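Local coordinates for protein (soluble lytic transglycosylase SLT70) (Escherichia coli, PDB 1QSA) that cleaves the glycosidic bonds between N-acetylmuramic acid and N-acetylglucosamine in peptidoglycan, forming a 1,6-anhydro bond in the muramic acid residue, at residues Q252-M263 with W274-S284; V292-D300 with R569-S578. All blocks are in the same frame, centred on the assembly; numbering follows the deposited sequence.

How the contacts relate
Contact 1 lies within the alpha-superhelix, and contact 2 joins the next helix to the C-terminal transglycosylase (SLT) domain; their centres are about 20 Å apart. Contact 1 pairs helix 248-260 with helix 269-280, close neighbours in sequence, and is complete in the chain before contact 2 begins. The following helix, 285-298, then supplies the first half of contact 2, whose second half, 569-578, comes from much later, at helix 572-578 near the C-terminus. Met294 joins the two: its CE packs against Met263 O and the guanidinium of Arg275. Successive helices thus lead from a local pairing to a junction between distant parts of the chain.

Contact 1: residues Q252-M263 with W274-S284. With SO4 (sulfate ion), chain D.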
loop_
_atom_site.group_PDB
_atom_site.type_symbol
_atom_site.label_atom_id
_atom_site.label_comp_id
_atom_site.label_asym_id
_atom_site.label_seq_id
_atom_site.Cartn_x
_atom_site.Cartn_y
_atom_site.Cartn_z
ATOM N N GLN A 252 -10.005 5.503 29.354
ATOM C CA GLN A 252 -9.594 4.201 28.822
ATOM C C GLN A 252 -8.811 4.367 27.525
ATOM O O GLN A 252 -7.891 3.596 27.265
ATOM C CB GLN A 252 -10.784 3.257 28.611
ATOM C CG GLN A 252 -10.375 1.805 28.229
ATOM C CD GLN A 252 -9.412 1.150 29.231
ATOM O OE1 GLN A 252 -9.541 1.323 30.446
ATOM N NE2 GLN A 252 -8.446 0.386 28.716
ATOM N N GLU A 253 -9.164 5.368 26.715
ATOM C CA GLU A 253 -8.428 5.599 25.475
ATOM C C GLU A 253 -6.992 5.947 25.837
ATOM O O GLU A 253 -6.046 5.492 25.181
ATOM C CB GLU A 253 -9.022 6.736 24.625
ATOM C CG GLU A 253 -8.174 6.960 23.353
ATOM C CD GLU A 253 -8.566 8.163 22.495
ATOM O OE1 GLU A 253 -9.225 9.090 22.998
ATOM O OE2 GLU A 253 -8.169 8.181 21.305
ATOM N N LEU A 254 -6.818 6.747 26.889
ATOM C CA LEU A 254 -5.474 7.119 27.313
ATOM C C LEU A 254 -4.713 5.870 27.787
ATOM O O LEU A 254 -3.526 5.723 27.509
ATOM C CB LEU A 254 -5.508 8.159 28.434
ATOM C CG LEU A 254 -6.160 9.507 28.120
ATOM C CD1 LEU A 254 -5.908 10.441 29.294
ATOM C CD2 LEU A 254 -5.583 10.111 26.826
ATOM N N ARG A 255 -5.405 4.990 28.511
ATOM C CA ARG A 255 -4.777 3.755 28.994
ATOM C C ARG A 255 -4.339 2.899 27.812
ATOM O O ARG A 255 -3.235 2.364 27.819
ATOM C CB ARG A 255 -5.739 2.946 29.862
ATOM C CG ARG A 255 -5.975 3.524 31.241
ATOM C CD ARG A 255 -6.632 2.488 32.143
ATOM N NE ARG A 255 -7.124 3.109 33.368
ATOM C CZ ARG A 255 -8.400 3.407 33.588
ATOM N NH1 ARG A 255 -9.323 3.115 32.682
ATOM N NH2 ARG A 255 -8.754 3.989 34.722
ATOM N N ASP A 256 -5.198 2.800 26.792
ATOM C CA ASP A 256 -4.901 2.011 25.586
ATOM C C ASP A 256 -3.643 2.529 24.898
ATOM O O ASP A 256 -2.792 1.753 24.457
ATOM C CB ASP A 256 -6.066 2.067 24.580
ATOM C CG ASP A 256 -7.291 1.276 25.017
ATOM O OD1 ASP A 256 -7.268 0.589 26.057
ATOM O OD2 ASP A 256 -8.304 1.346 24.298
ATOM N N ILE A 257 -3.557 3.855 24.775
ATOM C CA ILE A 257 -2.419 4.509 24.140
ATOM C C ILE A 257 -1.101 4.116 24.816
ATOM O O ILE A 257 -0.131 3.754 24.143
ATOM C CB ILE A 257 -2.614 6.041 24.154
ATOM C CG1 ILE A 257 -3.681 6.425 23.123
ATOM C CG2 ILE A 257 -1.297 6.772 23.898
ATOM C CD1 ILE A 257 -4.214 7.829 23.298
ATOM N N VAL A 258 -1.087 4.140 26.147
ATOM C CA VAL A 258 0.116 3.787 26.896
ATOM C C VAL A 258 0.427 2.295 26.800
ATOM O O VAL A 258 1.582 1.914 26.588
ATOM C CB VAL A 258 -0.007 4.231 28.366
ATOM C CG1 VAL A 258 1.161 3.687 29.196
ATOM C CG2 VAL A 258 -0.017 5.748 28.438
ATOM N N ALA A 259 -0.607 1.462 26.906
ATOM C CA ALA A 259 -0.447 0.007 26.840
ATOM C C ALA A 259 0.244 -0.432 25.555
ATOM O O ALA A 259 1.045 -1.369 25.567
ATOM C CB ALA A 259 -1.794 -0.688 26.996
ATOM N N TRP A 260 -0.074 0.233 24.443
ATOM C CA TRP A 260 0.548 -0.060 23.155
ATOM C C TRP A 260 2.054 0.134 23.204
ATOM O O TRP A 260 2.794 -0.497 22.444
ATOM C CB TRP A 260 0.015 0.888 22.073
ATOM C CG TRP A 260 -1.152 0.366 21.327
ATOM C CD1 TRP A 260 -2.444 0.786 21.426
ATOM C CD2 TRP A 260 -1.142 -0.687 20.355
ATOM N NE1 TRP A 260 -3.247 0.054 20.577
ATOM C CE2 TRP A 260 -2.472 -0.854 19.909
ATOM C CE3 TRP A 260 -0.140 -1.499 19.817
ATOM C CZ2 TRP A 260 -2.825 -1.803 18.949
ATOM C CZ3 TRP A 260 -0.493 -2.450 18.855
ATOM C CH2 TRP A 260 -1.826 -2.590 18.437
ATOM N N ARG A 261 2.491 1.071 24.044
ATOM C CA ARG A 261 3.905 1.399 24.165
ATOM C C ARG A 261 4.638 0.608 25.250
ATOM O O ARG A 261 5.812 0.854 25.504
ATOM C CB ARG A 261 4.095 2.906 24.406
ATOM C CG ARG A 261 3.295 3.831 23.487
ATOM C CD ARG A 261 3.415 3.462 22.015
ATOM N NE ARG A 261 4.790 3.438 21.537
ATOM C CZ ARG A 261 5.128 3.492 20.251
ATOM N NH1 ARG A 261 4.188 3.608 19.319
ATOM N NH2 ARG A 261 6.406 3.458 19.898
ATOM N N LEU A 262 3.941 -0.320 25.897
ATOM C CA LEU A 262 4.551 -1.142 26.947
ATOM C C LEU A 262 4.611 -2.603 26.500
ATOM O O LEU A 262 4.519 -3.515 27.316
ATOM C CB LEU A 262 3.766 -1.008 28.254
ATOM C CG LEU A 262 3.842 0.373 28.919
ATOM C CD1 LEU A 262 2.921 0.440 30.126
ATOM C CD2 LEU A 262 5.281 0.684 29.311
ATOM N N MET A 263 4.752 -2.798 25.190
ATOM C CA MET A 263 4.819 -4.123 24.577
ATOM C C MET A 263 6.244 -4.608 24.350
ATOM O O MET A 263 6.445 -5.684 23.782
ATOM C CB MET A 263 4.101 -4.118 23.225
ATOM C CG MET A 263 2.599 -3.968 23.321
ATOM S SD MET A 263 1.863 -5.293 24.290
ATOM C CE MET A 263 0.158 -4.783 24.298
ATOM N N TRP A 274 0.490 -2.951 35.213
ATOM C CA TRP A 274 -0.367 -1.821 34.870
ATOM C C TRP A 274 -0.912 -2.022 33.456
ATOM O O TRP A 274 -2.097 -1.837 33.209
ATOM C CB TRP A 274 0.435 -0.518 34.937
ATOM C CG TRP A 274 -0.406 0.708 34.753
ATOM C CD1 TRP A 274 -0.997 1.447 35.735
ATOM C CD2 TRP A 274 -0.783 1.314 33.506
ATOM N NE1 TRP A 274 -1.732 2.470 35.181
ATOM C CE2 TRP A 274 -1.618 2.415 33.816
ATOM C CE3 TRP A 274 -0.506 1.035 32.160
ATOM C CZ2 TRP A 274 -2.182 3.237 32.826
ATOM C CZ3 TRP A 274 -1.069 1.853 31.169
ATOM C CH2 TRP A 274 -1.896 2.939 31.515
ATOM N N ARG A 275 -0.032 -2.412 32.539
ATOM C CA ARG A 275 -0.403 -2.646 31.139
ATOM C C ARG A 275 -1.486 -3.707 31.024
ATOM O O ARG A 275 -2.485 -3.510 30.338
ATOM C CB ARG A 275 0.819 -3.083 30.325
ATOM C CG ARG A 275 0.517 -3.494 28.884
ATOM C CD ARG A 275 1.629 -4.365 28.307
ATOM N NE ARG A 275 1.695 -5.636 29.024
ATOM C CZ ARG A 275 2.813 -6.302 29.319
ATOM N NH1 ARG A 275 4.005 -5.861 28.938
ATOM N NH2 ARG A 275 2.725 -7.438 29.992
ATOM N N ASP A 276 -1.304 -4.836 31.708
ATOM C CA ASP A 276 -2.296 -5.901 31.626
ATOM C C ASP A 276 -3.636 -5.550 32.240
ATOM O O ASP A 276 -4.682 -6.036 31.780
ATOM C CB ASP A 276 -1.735 -7.224 32.161
ATOM C CG ASP A 276 -0.667 -7.808 31.243
ATOM O OD1 ASP A 276 -0.493 -7.305 30.110
ATOM O OD2 ASP A 276 0.011 -8.770 31.644
ATOM N N ASP A 277 -3.618 -4.708 33.271
ATOM C CA ASP A 277 -4.860 -4.269 33.895
ATOM C C ASP A 277 -5.565 -3.357 32.881
ATOM O O ASP A 277 -6.770 -3.469 32.671
ATOM C CB ASP A 277 -4.583 -3.504 35.197
ATOM C CG ASP A 277 -5.835 -2.829 35.762
ATOM O OD1 ASP A 277 -6.633 -3.509 36.450
ATOM O OD2 ASP A 277 -6.026 -1.616 35.510
ATOM N N ALA A 278 -4.794 -2.487 32.230
ATOM C CA ALA A 278 -5.346 -1.578 31.222
ATOM C C ALA A 278 -5.973 -2.360 30.066
ATOM O O ALA A 278 -7.103 -2.074 29.658
ATOM C CB ALA A 278 -4.268 -0.634 30.700
ATOM N N ILE A 279 -5.275 -3.388 29.582
ATOM C CA ILE A 279 -5.804 -4.182 28.474
ATOM C C ILE A 279 -7.051 -4.970 28.879
ATOM O O ILE A 279 -7.959 -5.144 28.069
ATOM C CB ILE A 279 -4.730 -5.099 27.844
ATOM C CG1 ILE A 279 -3.548 -4.251 27.361
ATOM C CG2 ILE A 279 -5.308 -5.822 26.624
ATOM C CD1 ILE A 279 -2.358 -5.055 26.918
ATOM N N MET A 280 -7.108 -5.412 30.136
ATOM C CA MET A 280 -8.272 -6.149 30.642
ATOM C C MET A 280 -9.528 -5.273 30.612
ATOM O O MET A 280 -10.637 -5.773 30.437
ATOM C CB MET A 280 -8.029 -6.638 32.080
ATOM C CG MET A 280 -7.123 -7.860 32.195
ATOM S SD MET A 280 -7.841 -9.322 31.408
ATOM C CE MET A 280 -9.097 -9.788 32.616
ATOM N N ARG A 281 -9.332 -3.963 30.755
ATOM C CA ARG A 281 -10.423 -2.993 30.742
ATOM C C ARG A 281 -10.653 -2.364 29.365
ATOM O O ARG A 281 -11.516 -1.498 29.206
ATOM C CB ARG A 281 -10.135 -1.885 31.755
ATOM C CG ARG A 281 -10.094 -2.360 33.187
ATOM C CD ARG A 281 -10.317 -1.202 34.149
ATOM N NE ARG A 281 -9.073 -0.646 34.673
ATOM C CZ ARG A 281 -9.014 0.400 35.493
ATOM N NH1 ARG A 281 -10.126 1.027 35.866
ATOM N NH2 ARG A 281 -7.840 0.834 35.927
ATOM N N SER A 282 -9.889 -2.807 28.375
ATOM C CA SER A 282 -9.985 -2.264 27.024
ATOM C C SER A 282 -11.069 -2.864 26.138
ATOM O O SER A 282 -11.502 -4.002 26.331
ATOM C CB SER A 282 -8.633 -2.387 26.315
ATOM O OG SER A 282 -8.677 -1.791 25.028
ATOM N N GLN A 283 -11.502 -2.067 25.165
ATOM C CA GLN A 283 -12.498 -2.474 24.185
ATOM C C GLN A 283 -11.805 -2.581 22.822
ATOM O O GLN A 283 -12.431 -2.938 21.818
ATOM C CB GLN A 283 -13.624 -1.427 24.089
ATOM C CG GLN A 283 -14.376 -1.153 25.389
ATOM C CD GLN A 283 -15.000 -2.399 25.964
ATOM O OE1 GLN A 283 -15.588 -3.208 25.237
ATOM N NE2 GLN A 283 -14.867 -2.575 27.277
ATOM N N SER A 284 -10.511 -2.262 22.792
ATOM C CA SER A 284 -9.732 -2.291 21.560
ATOM C C SER A 284 -9.311 -3.685 21.111
ATOM O O SER A 284 -8.456 -4.318 21.743
ATOM C CB SER A 284 -8.488 -1.404 21.705
ATOM O OG SER A 284 -7.667 -1.480 20.556
HETATM S S SO4 D . -9.815 -1.248 17.565
HETATM O O1 SO4 D . -8.918 -2.279 17.019
HETATM O O2 SO4 D . -10.975 -1.909 18.212
HETATM O O3 SO4 D . -9.111 -0.403 18.545
HETATM O O4 SO4 D . -10.296 -0.391 16.464
HETATM O O HOH W 1 -10.939 0.761 24.703
HETATM O O HOH W 2 -6.043 0.704 20.383
#
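Gln252, its chain bent at chi2, lays its amide against the end of helix 269-280: NE2 donates to Ala278 O (3.0 Å) and also to Asp256 OD1, while OE1 accepts from Arg255 NH1. That bond helps fix the Arg255 guanidinium, which stacks over the Arg281 guanidinium with centres 3.6 Å apart and planes 27° from parallel. The like charges are probably eased by Asp277, which forms a salt bridge with Arg281. Asp256 OD1 is gripped from opposite faces of its carboxylate, by Gln252 NE2 and by Ser282 OG (3.0 Å); a water links OD2 to Gln283 N. Val258 and Leu262 cross the Trp274 indole at about a right angle, Val258 CG1 3.5 Å from CZ3 and Leu262 CD1 near CE3; Ala278 CB lies over one face toward the rim, and Arg234 adds a cation-pi contact. Ala259 packs its methyl on Ile279 CG1. Arg275 CD passes close to Leu262 O, and the bend at chi3 turns the guanidinium so that NH1 meets that oxygen in its plane (2.9 Å, 170°) while NE and NH2 hold Asp276 OD1. A methionine in place of Arg275 would probably leave Leu262 O without this donor and Asp276 with Arg291 but without its side-on grip. Met263 CE meets Ile279 CD1 tip to tip. With axes 9.1 Å apart at 133°, these successive antiparallel helices show the packing that builds an alpha-superhelix.

Contact 2: residues V292-D300 with R569-S578; sequences VRMALGTGD and RIDAVAFVES
Arg293 clasps Glu577 side-on, NE and NH2 both donating to the one oxygen OE2. The NH2 to OE2 distance is 2.8 Å, nearly in line with the C-O bond, whereas NE comes to the anti lone pair. The carboxylate is turned 38° from the guanidinium, yet OE2 lies close to the guanidinium plane. A further, weak bond runs from Arg293 NE to Glu577 O. Beside this salt bridge, Leu296 CD1 rests on Glu577 CG at 3.7 Å, and Leu296 O faces the methyls of Ile570 and Ala574.

Gly297 lies where the helices come close: its CA is only 3.4 Å from Ser578 CB, a tight contact that leaves little room for a side chain. Further along, Ile570 CG2 sits 3.3 Å from Gly299 N, while the Arg569 guanidinium lies with one face over Thr298 O.

Several bonds behind this layer set its parts in place. Ser578 OG, lodged between its own backbone N and carbonyl carbon (chi1 61°), donates to Ala574 O at 2.7 Å, which fixes the hydroxyl's rotation and leaves CB and OG both against Gly297 CA. Glu577 OE1 is held by Lys589 and Tyr352, and Arg569 is tied to Asn565 O and Ser566 O. Asp571 caps helix 572-578, its OD1 accepting from Ala574 N at 2.8 Å.

The axes pass 8.1 Å apart at 142°, a close antiparallel helix pair, consistent with the glycine allowing the approach. A Schellman motif at Gly299 ends one helix near the N-cap of the other, at the seam between superhelix and catalytic domain.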
loop_
_atom_site.group_PDB
_atom_site.type_symbol
_atom_site.label_atom_id
_atom_site.label_comp_id
_atom_site.label_asym_id
_atom_site.label_seq_id
_atom_site.Cartn_x
_atom_site.Cartn_y
_atom_site.Cartn_z
ATOM N N VAL A 292 -2.027 -10.766 22.654
ATOM C CA VAL A 292 -2.028 -12.198 22.318
ATOM C C VAL A 292 -0.695 -12.515 21.632
ATOM O O VAL A 292 -0.070 -13.555 21.895
ATOM C CB VAL A 292 -3.190 -12.551 21.330
ATOM C CG1 VAL A 292 -3.007 -13.944 20.745
ATOM C CG2 VAL A 292 -4.548 -12.445 22.042
ATOM N N ARG A 293 -0.260 -11.622 20.747
ATOM C CA ARG A 293 1.007 -11.833 20.041
ATOM C C ARG A 293 2.194 -11.820 20.991
ATOM O O ARG A 293 3.150 -12.573 20.787
ATOM C CB ARG A 293 1.184 -10.832 18.894
ATOM C CG ARG A 293 0.213 -11.108 17.738
ATOM C CD ARG A 293 0.497 -10.293 16.482
ATOM N NE ARG A 293 -0.378 -10.751 15.397
ATOM C CZ ARG A 293 -1.553 -10.199 15.083
ATOM N NH1 ARG A 293 -1.952 -9.079 15.666
ATOM N NH2 ARG A 293 -2.292 -10.721 14.111
ATOM N N MET A 294 2.104 -11.021 22.053
ATOM C CA MET A 294 3.168 -10.975 23.062
ATOM C C MET A 294 3.269 -12.346 23.746
ATOM O O MET A 294 4.365 -12.849 23.995
ATOM C CB MET A 294 2.887 -9.899 24.115
ATOM C CG MET A 294 3.902 -9.925 25.270
ATOM S SD MET A 294 3.628 -8.623 26.464
ATOM C CE MET A 294 4.655 -7.352 25.797
ATOM N N ALA A 295 2.122 -12.944 24.053
ATOM C CA ALA A 295 2.096 -14.268 24.674
ATOM C C ALA A 295 2.685 -15.306 23.717
ATOM O O ALA A 295 3.480 -16.156 24.126
ATOM C CB ALA A 295 0.655 -14.642 25.054
ATOM N N LEU A 296 2.308 -15.236 22.436
ATOM C CA LEU A 296 2.835 -16.171 21.441
ATOM C C LEU A 296 4.343 -15.999 21.248
ATOM O O LEU A 296 5.082 -16.972 21.083
ATOM C CB LEU A 296 2.163 -15.959 20.079
ATOM C CG LEU A 296 0.749 -16.517 19.914
ATOM C CD1 LEU A 296 0.211 -16.129 18.529
ATOM C CD2 LEU A 296 0.739 -18.034 20.085
ATOM N N GLY A 297 4.793 -14.753 21.286
ATOM C CA GLY A 297 6.208 -14.477 21.082
ATOM C C GLY A 297 7.114 -14.850 22.243
ATOM O O GLY A 297 8.333 -14.825 22.096
ATOM N N THR A 298 6.527 -15.203 23.386
ATOM C CA THR A 298 7.324 -15.564 24.559
ATOM C C THR A 298 7.072 -16.980 25.064
ATOM O O THR A 298 7.624 -17.387 26.095
ATOM C CB THR A 298 7.103 -14.544 25.705
ATOM O OG1 THR A 298 5.725 -14.544 26.099
ATOM C CG2 THR A 298 7.504 -13.141 25.259
ATOM N N GLY A 299 6.210 -17.722 24.364
ATOM C CA GLY A 299 5.914 -19.094 24.767
ATOM C C GLY A 299 5.055 -19.173 26.015
ATOM O O GLY A 299 5.046 -20.187 26.718
ATOM N N ASP A 300 4.320 -18.106 26.279
ATOM C CA ASP A 300 3.456 -18.017 27.452
ATOM C C ASP A 300 2.139 -18.748 27.203
ATOM O O ASP A 300 1.185 -18.171 26.676
ATOM C CB ASP A 300 3.208 -16.538 27.759
ATOM C CG ASP A 300 2.395 -16.308 29.025
ATOM O OD1 ASP A 300 1.993 -17.266 29.730
ATOM O OD2 ASP A 300 2.157 -15.126 29.317
ATOM N N ARG A 569 12.287 -20.095 22.640
ATOM C CA ARG A 569 11.157 -20.605 23.408
ATOM C C ARG A 569 9.912 -20.989 22.614
ATOM O O ARG A 569 9.015 -21.633 23.160
ATOM C CB ARG A 569 10.718 -19.556 24.436
ATOM C CG ARG A 569 11.730 -19.264 25.549
ATOM C CD ARG A 569 11.238 -18.130 26.443
ATOM N NE ARG A 569 11.199 -16.840 25.750
ATOM C CZ ARG A 569 10.812 -15.701 26.314
ATOM N NH1 ARG A 569 10.416 -15.675 27.590
ATOM N NH2 ARG A 569 10.818 -14.589 25.608
ATOM N N ILE A 570 9.851 -20.614 21.337
ATOM C CA ILE A 570 8.614 -20.851 20.571
ATOM C C ILE A 570 8.750 -21.621 19.259
ATOM O O ILE A 570 9.859 -21.937 18.825
ATOM C CB ILE A 570 7.885 -19.501 20.312
ATOM C CG1 ILE A 570 8.640 -18.680 19.256
ATOM C CG2 ILE A 570 7.802 -18.698 21.626
ATOM C CD1 ILE A 570 8.120 -17.248 19.088
ATOM N N ASP A 571 7.614 -21.946 18.636
ATOM C CA ASP A 571 7.661 -22.672 17.376
ATOM C C ASP A 571 7.599 -21.747 16.154
ATOM O O ASP A 571 7.481 -20.527 16.291
ATOM C CB ASP A 571 6.627 -23.825 17.323
ATOM C CG ASP A 571 5.171 -23.359 17.202
ATOM O OD1 ASP A 571 4.886 -22.229 16.780
ATOM O OD2 ASP A 571 4.281 -24.181 17.499
ATOM N N ALA A 572 7.731 -22.338 14.969
ATOM C CA ALA A 572 7.740 -21.589 13.708
ATOM C C ALA A 572 6.517 -20.707 13.473
ATOM O O ALA A 572 6.644 -19.540 13.067
ATOM C CB ALA A 572 7.905 -22.552 12.543
ATOM N N VAL A 573 5.335 -21.248 13.753
ATOM C CA VAL A 573 4.087 -20.516 13.536
ATOM C C VAL A 573 3.964 -19.374 14.536
ATOM O O VAL A 573 3.557 -18.284 14.175
ATOM C CB VAL A 573 2.851 -21.452 13.654
ATOM C CG1 VAL A 573 1.596 -20.747 13.147
ATOM C CG2 VAL A 573 3.087 -22.758 12.878
ATOM N N ALA A 574 4.344 -19.629 15.793
ATOM C CA ALA A 574 4.288 -18.599 16.833
ATOM C C ALA A 574 5.274 -17.469 16.499
ATOM O O ALA A 574 4.969 -16.288 16.704
ATOM C CB ALA A 574 4.607 -19.204 18.201
ATOM N N PHE A 575 6.436 -17.819 15.953
ATOM C CA PHE A 575 7.404 -16.784 15.577
ATOM C C PHE A 575 6.823 -15.886 14.457
ATOM O O PHE A 575 6.879 -14.670 14.548
ATOM C CB PHE A 575 8.738 -17.383 15.147
ATOM C CG PHE A 575 9.784 -16.349 14.868
ATOM C CD1 PHE A 575 10.546 -15.807 15.903
ATOM C CD2 PHE A 575 9.953 -15.848 13.580
ATOM C CE1 PHE A 575 11.455 -14.769 15.645
ATOM C CE2 PHE A 575 10.852 -14.819 13.313
ATOM C CZ PHE A 575 11.601 -14.282 14.356
ATOM N N VAL A 576 6.210 -16.492 13.441
ATOM C CA VAL A 576 5.615 -15.707 12.352
ATOM C C VAL A 576 4.489 -14.806 12.875
ATOM O O VAL A 576 4.464 -13.597 12.608
ATOM C CB VAL A 576 5.031 -16.634 11.251
ATOM C CG1 VAL A 576 4.194 -15.816 10.226
ATOM C CG2 VAL A 576 6.158 -17.357 10.531
ATOM N N GLU A 577 3.588 -15.382 13.668
ATOM C CA GLU A 577 2.446 -14.631 14.174
ATOM C C GLU A 577 2.803 -13.508 15.140
ATOM O O GLU A 577 2.093 -12.501 15.213
ATOM C CB GLU A 577 1.421 -15.572 14.822
ATOM C CG GLU A 577 0.081 -14.885 15.072
ATOM C CD GLU A 577 -0.511 -14.312 13.797
ATOM O OE1 GLU A 577 -0.621 -15.049 12.809
ATOM O OE2 GLU A 577 -0.856 -13.120 13.761
ATOM N N SER A 578 3.900 -13.681 15.877
ATOM C CA SER A 578 4.330 -12.692 16.858
ATOM C C SER A 578 5.253 -11.596 16.321
ATOM O O SER A 578 5.637 -10.688 17.064
ATOM C CB SER A 578 4.952 -13.372 18.092
ATOM O OG SER A 578 6.099 -14.122 17.745
#